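Local coordinates for protein thermophilic dibenzothiophene desulfurization enzyme C (Paenibacillus sp. A11-2, PDB 5XDC) that probably catalyses the FMNH2-dependent oxygenation of dibenzothiophene to its sulfoxide and then its sulfone, as a homotetrameric flavin monooxygenase of the acyl-CoA dehydrogenase fold, at residues V185-P190 and V220-D225; G261-A266 and A304-A309. All coordinates share one frame; numbering follows the deposited sequence. Where two conformers were deposited one is given.

Contact 1: V185-P190 and V220-D225; sequences VAALIP and VVVYPD
In the middle beta domain of this acyl-CoA dehydrogenase fold, Ala187 and Ile189 of strand 184-190 pack against Val220 and Val222 of strand 220-222, their side chains forming a buried apolar layer. The two strands do not pair: their local axes come no closer than 8.7 Å and make 116°, and no hydrogen bond joins them. Strand 184-190 pairs with 167-174 and strand 220-222 with 150-153. The contact is made by aliphatic carbons, methyl on methyl except where Ile189 CG2 meets the Val222 CB methine at 3.9 Å. Ala187 CB touches Val222 CG2 at 3.7 Å. Ile189 splits its branches between the two valines, for its CD1 lies 4.1 Å from Val220 CG1. With chi1 at 66°, Ile189 CG1 is flanked by the backbone N and C, while CG2 stands anti to C. Ile189 runs roughly at right angles to the Val222 side chain. Ile152, touched by both valines, and Val170, touched by Ile189, extend the apolar layer within the domain. With no polar group in the interface, cohesion here rests on van der Waals contact and on keeping these aliphatic groups from water.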
ATOM      1  N   VAL B 185      12.625  40.588   8.352  0.63 17.98           N
ATOM      2  CA  VAL B 185      13.987  40.795   8.818  0.63 20.35           C
ATOM      3  C   VAL B 185      14.406  39.574   9.613  0.63 21.24           C
ATOM      4  O   VAL B 185      13.601  38.934  10.307  0.63 18.99           O
ATOM      5  CB  VAL B 185      14.162  42.070   9.668  0.63 19.52           C
ATOM      6  CG1 VAL B 185      13.946  43.304   8.815  0.63 28.52           C
ATOM      7  CG2 VAL B 185      13.233  42.052  10.852  0.63 21.12           C
ATOM      8  N   ALA B 186      15.687  39.257   9.499  1.00 15.58           N
ATOM      9  CA  ALA B 186      16.301  38.141  10.184  1.00 15.59           C
ATOM     10  C   ALA B 186      17.527  38.651  10.914  1.00 15.14           C
ATOM     11  O   ALA B 186      18.185  39.590  10.460  1.00 16.63           O
ATOM     12  CB  ALA B 186      16.694  37.014   9.212  1.00 19.49           C
ATOM     13  N   ALA B 187      17.834  38.019  12.037  1.00 15.52           N
ATOM     14  CA  ALA B 187      18.976  38.428  12.842  1.00 16.38           C
ATOM     15  C   ALA B 187      19.457  37.245  13.661  1.00 16.09           C
ATOM     16  O   ALA B 187      18.730  36.268  13.874  1.00 17.01           O
ATOM     17  CB  ALA B 187      18.631  39.607  13.761  1.00 15.44           C
ATOM     18  N   LEU B 188      20.698  37.349  14.132  1.00 12.93           N
ATOM     19  CA  LEU B 188      21.301  36.344  15.000  1.00 13.46           C
ATOM     20  C   LEU B 188      21.680  37.046  16.298  1.00 17.93           C
ATOM     21  O   LEU B 188      22.569  37.910  16.292  1.00 16.68           O
ATOM     22  CB  LEU B 188      22.527  35.707  14.340  1.00 14.91           C
ATOM     23  CG  LEU B 188      23.110  34.510  15.076  1.00 14.62           C
ATOM     24  CD1 LEU B 188      22.227  33.300  14.940  1.00 13.65           C
ATOM     25  CD2 LEU B 188      24.490  34.164  14.566  1.00 16.85           C
ATOM     26  N   ILE B 189      21.002  36.699  17.394  1.00 14.91           N
ATOM     27  CA  ILE B 189      21.121  37.477  18.629  1.00 15.23           C
ATOM     28  C   ILE B 189      21.363  36.543  19.806  1.00 16.84           C
ATOM     29  O   ILE B 189      20.998  35.352  19.774  1.00 15.64           O
ATOM     30  CB  ILE B 189      19.872  38.359  18.874  1.00 13.60           C
ATOM     31  CG1 ILE B 189      18.621  37.508  19.143  1.00 15.98           C
ATOM     32  CG2 ILE B 189      19.660  39.288  17.717  1.00 15.89           C
ATOM     33  CD1 ILE B 189      17.454  38.305  19.694  1.00 16.02           C
ATOM     34  N   PRO B 190      21.975  37.054  20.875  1.00 17.38           N
ATOM     35  CA  PRO B 190      22.094  36.263  22.108  1.00 16.62           C
ATOM     36  C   PRO B 190      20.725  35.919  22.673  1.00 18.21           C
ATOM     37  O   PRO B 190      19.790  36.718  22.609  1.00 18.63           O
ATOM     38  CB  PRO B 190      22.875  37.189  23.056  1.00 19.74           C
ATOM     39  CG  PRO B 190      23.475  38.232  22.208  1.00 23.41           C
ATOM     40  CD  PRO B 190      22.590  38.389  21.018  1.00 18.15           C
ATOM     41  N   VAL B 220      12.604  43.749  22.456  1.00 16.76           N
ATOM     42  CA  VAL B 220      13.951  43.235  22.241  1.00 14.91           C
ATOM     43  C   VAL B 220      14.624  44.069  21.160  1.00 14.84           C
ATOM     44  O   VAL B 220      14.111  44.189  20.044  1.00 16.69           O
ATOM     45  CB  VAL B 220      13.903  41.748  21.852  1.00 16.76           C
ATOM     46  CG1 VAL B 220      15.238  41.251  21.382  1.00 17.89           C
ATOM     47  CG2 VAL B 220      13.467  40.941  23.057  1.00 14.94           C
ATOM     48  N   VAL B 221      15.769  44.661  21.484  1.00 16.19           N
ATOM     49  CA  VAL B 221      16.512  45.447  20.499  1.00 14.77           C
ATOM     50  C   VAL B 221      17.500  44.530  19.791  1.00 12.69           C
ATOM     51  O   VAL B 221      18.281  43.832  20.445  1.00 16.35           O
ATOM     52  CB  VAL B 221      17.241  46.628  21.158  1.00 14.80           C
ATOM     53  CG1 VAL B 221      17.917  47.476  20.083  1.00 15.91           C
ATOM     54  CG2 VAL B 221      16.285  47.466  21.966  1.00 18.36           C
ATOM     55  N   VAL B 222      17.445  44.491  18.458  1.00 16.28           N
ATOM     56  CA  VAL B 222      18.488  43.833  17.681  1.00 16.69           C
ATOM     57  C   VAL B 222      19.253  44.904  16.914  1.00 12.85           C
ATOM     58  O   VAL B 222      18.661  45.783  16.266  1.00 13.99           O
ATOM     59  CB  VAL B 222      17.957  42.696  16.778  1.00 29.48           C
ATOM     60  CG1 VAL B 222      16.558  42.267  17.145  1.00 27.67           C
ATOM     61  CG2 VAL B 222      18.108  42.962  15.311  1.00 33.41           C
ATOM     62  N   TYR B 223      20.556  44.844  17.029  1.00 15.52           N
ATOM     63  CA  TYR B 223      21.453  45.902  16.606  1.00 16.22           C
ATOM     64  C   TYR B 223      21.864  45.694  15.161  1.00 19.16           C
ATOM     65  O   TYR B 223      21.723  44.590  14.613  1.00 17.93           O
ATOM     66  CB  TYR B 223      22.667  45.934  17.529  1.00 17.54           C
ATOM     67  CG  TYR B 223      22.260  46.131  18.981  1.00 15.82           C
ATOM     68  CD1 TYR B 223      21.644  47.309  19.389  1.00 15.82           C
ATOM     69  CD2 TYR B 223      22.440  45.131  19.917  1.00 14.99           C
ATOM     70  CE1 TYR B 223      21.246  47.487  20.715  1.00 14.21           C
ATOM     71  CE2 TYR B 223      22.044  45.300  21.241  1.00 18.96           C
ATOM     72  CZ  TYR B 223      21.441  46.480  21.621  1.00 17.24           C
ATOM     73  OH  TYR B 223      21.046  46.642  22.936  1.00 17.92           O
ATOM     74  N   PRO B 224      22.348  46.742  14.495  1.00 16.93           N
ATOM     75  CA  PRO B 224      22.520  46.638  13.042  1.00 16.57           C
ATOM     76  C   PRO B 224      23.541  45.606  12.642  1.00 15.21           C
ATOM     77  O   PRO B 224      23.423  45.038  11.544  1.00 19.05           O
ATOM     78  CB  PRO B 224      22.942  48.059  12.638  1.00 19.76           C
ATOM     79  CG  PRO B 224      22.388  48.925  13.731  1.00 18.05           C
ATOM     80  CD  PRO B 224      22.590  48.119  14.965  1.00 15.80           C
ATOM     81  N   ASP B 225      24.529  45.324  13.490  1.00 14.38           N
ATOM     82  CA  ASP B 225      25.546  44.343  13.136  1.00 14.26           C
ATOM     83  C   ASP B 225      25.051  42.917  13.329  1.00 21.27           C
ATOM     84  O   ASP B 225      25.789  41.975  13.016  1.00 18.23           O
ATOM     85  CB  ASP B 225      26.841  44.577  13.933  1.00 20.56           C
ATOM     86  CG  ASP B 225      26.646  44.512  15.438  1.00 22.44           C
ATOM     87  OD1 ASP B 225      25.586  44.941  15.924  1.00 20.81           O
ATOM     88  OD2 ASP B 225      27.572  44.047  16.138  1.00 21.90           O
TER

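Contact 2: G261-A266 and A304-A309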
ATOM      1  N   GLY B 261      17.257   8.354   9.661  1.00 12.96           N
ATOM      2  CA  GLY B 261      17.908   7.910  10.880  1.00 13.42           C
ATOM      3  C   GLY B 261      16.955   7.218  11.840  1.00 14.55           C
ATOM      4  O   GLY B 261      17.276   6.166  12.405  1.00 14.21           O
ATOM      5  N   ILE B 262      15.771   7.792  12.034  1.00 11.10           N
ATOM      6  CA  ILE B 262      14.773   7.152  12.893  1.00 12.05           C
ATOM      7  C   ILE B 262      14.422   5.777  12.342  1.00 12.23           C
ATOM      8  O   ILE B 262      14.338   4.797  13.089  1.00 13.74           O
ATOM      9  CB  ILE B 262      13.523   8.041  13.028  1.00 12.21           C
ATOM     10  CG1 ILE B 262      13.848   9.317  13.800  1.00 12.59           C
ATOM     11  CG2 ILE B 262      12.394   7.271  13.710  1.00 13.93           C
ATOM     12  CD1 ILE B 262      12.772  10.362  13.709  1.00 14.63           C
ATOM     13  N   ALA B 263      14.247   5.685  11.019  1.00 13.10           N
ATOM     14  CA  ALA B 263      13.903   4.418  10.380  1.00 12.35           C
ATOM     15  C   ALA B 263      14.974   3.365  10.625  1.00 12.36           C
ATOM     16  O   ALA B 263      14.663   2.208  10.932  1.00 13.90           O
ATOM     17  CB  ALA B 263      13.694   4.623   8.883  1.00 13.91           C
ATOM     18  N   ARG B 264      16.245   3.736  10.457  1.00 10.91           N
ATOM     19  CA  ARG B 264      17.329   2.785  10.679  1.00 12.74           C
ATOM     20  C   ARG B 264      17.404   2.379  12.146  1.00 13.72           C
ATOM     21  O   ARG B 264      17.540   1.194  12.462  1.00 14.33           O
ATOM     22  CB  ARG B 264      18.661   3.365  10.204  1.00 17.91           C
ATOM     23  CG  ARG B 264      19.848   2.447  10.501  1.00 18.07           C
ATOM     24  CD  ARG B 264      21.079   2.779   9.648  1.00 21.67           C
ATOM     25  NE  ARG B 264      20.925   2.350   8.251  1.00 22.33           N
ATOM     26  CZ  ARG B 264      21.145   1.114   7.804  1.00 27.87           C
ATOM     27  NH1 ARG B 264      21.524   0.150   8.637  1.00 27.37           N
ATOM     28  NH2 ARG B 264      20.977   0.838   6.507  1.00 21.40           N
ATOM     29  N   GLY B 265      17.273   3.341  13.059  1.00 13.77           N
ATOM     30  CA  GLY B 265      17.301   2.999  14.472  1.00 16.61           C
ATOM     31  C   GLY B 265      16.166   2.075  14.869  1.00 13.77           C
ATOM     32  O   GLY B 265      16.358   1.129  15.639  1.00 13.04           O
ATOM     33  N   ALA B 266      14.968   2.345  14.354  1.00 12.12           N
ATOM     34  CA  ALA B 266      13.814   1.500  14.636  1.00 13.16           C
ATOM     35  C   ALA B 266      14.034   0.084  14.116  1.00 14.20           C
ATOM     36  O   ALA B 266      13.737  -0.901  14.801  1.00 12.91           O
ATOM     37  CB  ALA B 266      12.569   2.115  14.005  1.00 12.66           C
ATOM     38  N   ALA B 304      15.079  -3.282   2.594  1.00 12.71           N
ATOM     39  CA  ALA B 304      15.335  -2.979   1.186  1.00 14.09           C
ATOM     40  C   ALA B 304      14.993  -1.531   0.865  1.00 13.33           C
ATOM     41  O   ALA B 304      15.781  -0.816   0.232  1.00 13.28           O
ATOM     42  CB  ALA B 304      14.521  -3.918   0.300  1.00 15.40           C
ATOM     43  N   GLN B 305      13.790  -1.096   1.249  1.00 12.50           N
ATOM     44  CA  GLN B 305      13.417   0.294   1.027  1.00 14.36           C
ATOM     45  C   GLN B 305      14.395   1.244   1.707  1.00 14.15           C
ATOM     46  O   GLN B 305      14.756   2.276   1.132  1.00 12.01           O
ATOM     47  CB  GLN B 305      11.997   0.546   1.519  1.00 16.66           C
ATOM     48  CG  GLN B 305      10.950  -0.178   0.722  1.00 16.92           C
ATOM     49  CD  GLN B 305       9.563   0.065   1.274  1.00 28.74           C
ATOM     50  OE1 GLN B 305       8.899  -0.857   1.723  1.00 36.27           O
ATOM     51  NE2 GLN B 305       9.130   1.320   1.259  1.00 39.80           N
ATOM     52  N   LEU B 306      14.832   0.917   2.929  1.00 12.62           N
ATOM     53  CA  LEU B 306      15.800   1.773   3.623  1.00 13.74           C
ATOM     54  C   LEU B 306      17.109   1.888   2.848  1.00 14.28           C
ATOM     55  O   LEU B 306      17.655   2.990   2.707  1.00 15.83           O
ATOM     56  CB  LEU B 306      16.071   1.246   5.026  1.00 13.11           C
ATOM     57  CG  LEU B 306      17.067   2.069   5.845  1.00 11.98           C
ATOM     58  CD1 LEU B 306      16.571   3.474   6.098  1.00 18.10           C
ATOM     59  CD2 LEU B 306      17.335   1.359   7.137  1.00 14.81           C
ATOM     60  N   GLN B 307      17.634   0.763   2.344  1.00 13.59           N
ATOM     61  CA  GLN B 307      18.884   0.811   1.589  1.00 13.91           C
ATOM     62  C   GLN B 307      18.753   1.759   0.413  1.00 13.80           C
ATOM     63  O   GLN B 307      19.624   2.601   0.175  1.00 14.23           O
ATOM     64  CB  GLN B 307      19.279  -0.573   1.065  1.00 15.83           C
ATOM     65  CG  GLN B 307      19.465  -1.693   2.071  1.00 17.15           C
ATOM     66  CD  GLN B 307      20.241  -1.315   3.313  1.00 27.89           C
ATOM     67  OE1 GLN B 307      21.439  -1.021   3.250  1.00 27.92           O
ATOM     68  NE2 GLN B 307      19.570  -1.366   4.464  1.00 26.26           N
ATOM     69  N   VAL B 308      17.668   1.628  -0.347  1.00 12.46           N
ATOM     70  CA  VAL B 308      17.527   2.436  -1.548  1.00 12.97           C
ATOM     71  C   VAL B 308      17.351   3.903  -1.180  1.00 16.43           C
ATOM     72  O   VAL B 308      17.951   4.787  -1.806  1.00 16.25           O
ATOM     73  CB  VAL B 308      16.362   1.916  -2.407  1.00 10.48           C
ATOM     74  CG1 VAL B 308      16.129   2.829  -3.602  1.00 12.68           C
ATOM     75  CG2 VAL B 308      16.634   0.494  -2.885  1.00 14.20           C
ATOM     76  N   ALA B 309      16.523   4.190  -0.169  1.00 15.65           N
ATOM     77  CA  ALA B 309      16.306   5.577   0.243  1.00 14.72           C
ATOM     78  C   ALA B 309      17.600   6.216   0.726  1.00 17.73           C
ATOM     79  O   ALA B 309      17.872   7.388   0.432  1.00 18.51           O
ATOM     80  CB  ALA B 309      15.247   5.648   1.341  1.00 13.56           C
TER
HETATM   81  O   HOH W   1      23.188  -1.119   5.127  1.00 40.34           O
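Leu306 of helix 293-324 projects between Ala263 and Arg264 of helix 247-276, in the C-terminal helical domain of the acyl-CoA dehydrogenase fold. The two helices run roughly antiparallel, with local axes 10.8 Å apart at closest approach and at 146°. Leu306 has CG anti to the backbone N (chi1 -180°), which carries it toward the other helix, and chi2 of 63° splits the methyls: CD1 reaches Ala263 CB at 4.2 Å, and CD2 sits over one face of the Arg264 guanidinium, offset toward the rim, 3.7 Å from NH2. The arginine chain leaves its helix extended and bends at chi3, crossing the leucine at about a right angle. Its charge is answered by Glu310, which forms a salt bridge with NE. Replacing Arg264 by an alanine is likely to leave Glu310 without this charged mate and to remove the guanidinium cover from Leu306 CD2. Gln307 bends at chi2, its amide perpendicular to the guanidinium; Arg264 NH2 and Gln307 NE2 approach to 3.3 Å, but both are donors and do not bond. NE2 instead bonds to Ala303 O, and OE1 accepts from Gln340 NE2 of the second subunit. A water links the two side chains, donating to Gln307 OE1 at 2.6 Å and weakly accepting from Arg264 NH2 at 3.3 Å.

Contact 1 and contact 2 lie on opposite sides of the chain's centre, their own centres 40 Å apart and their nearest atoms about 25 Å, so neither touches the other. They follow in series along the chain: the beta-domain contact closes before the helical one opens. Contact 1 is the nearer to known flavin positions, the Ile189 side chain being about 11 Å from that of Asn126 and about 12 Å from that of Ser128, both seen to bind FMN in a structure of this enzyme, though no flavin is modelled in this chain. Contact 2 lies away from the FMN and indole sites but borders a second subunit of the tetramer, whereas no other chain touches the segments of contact 1.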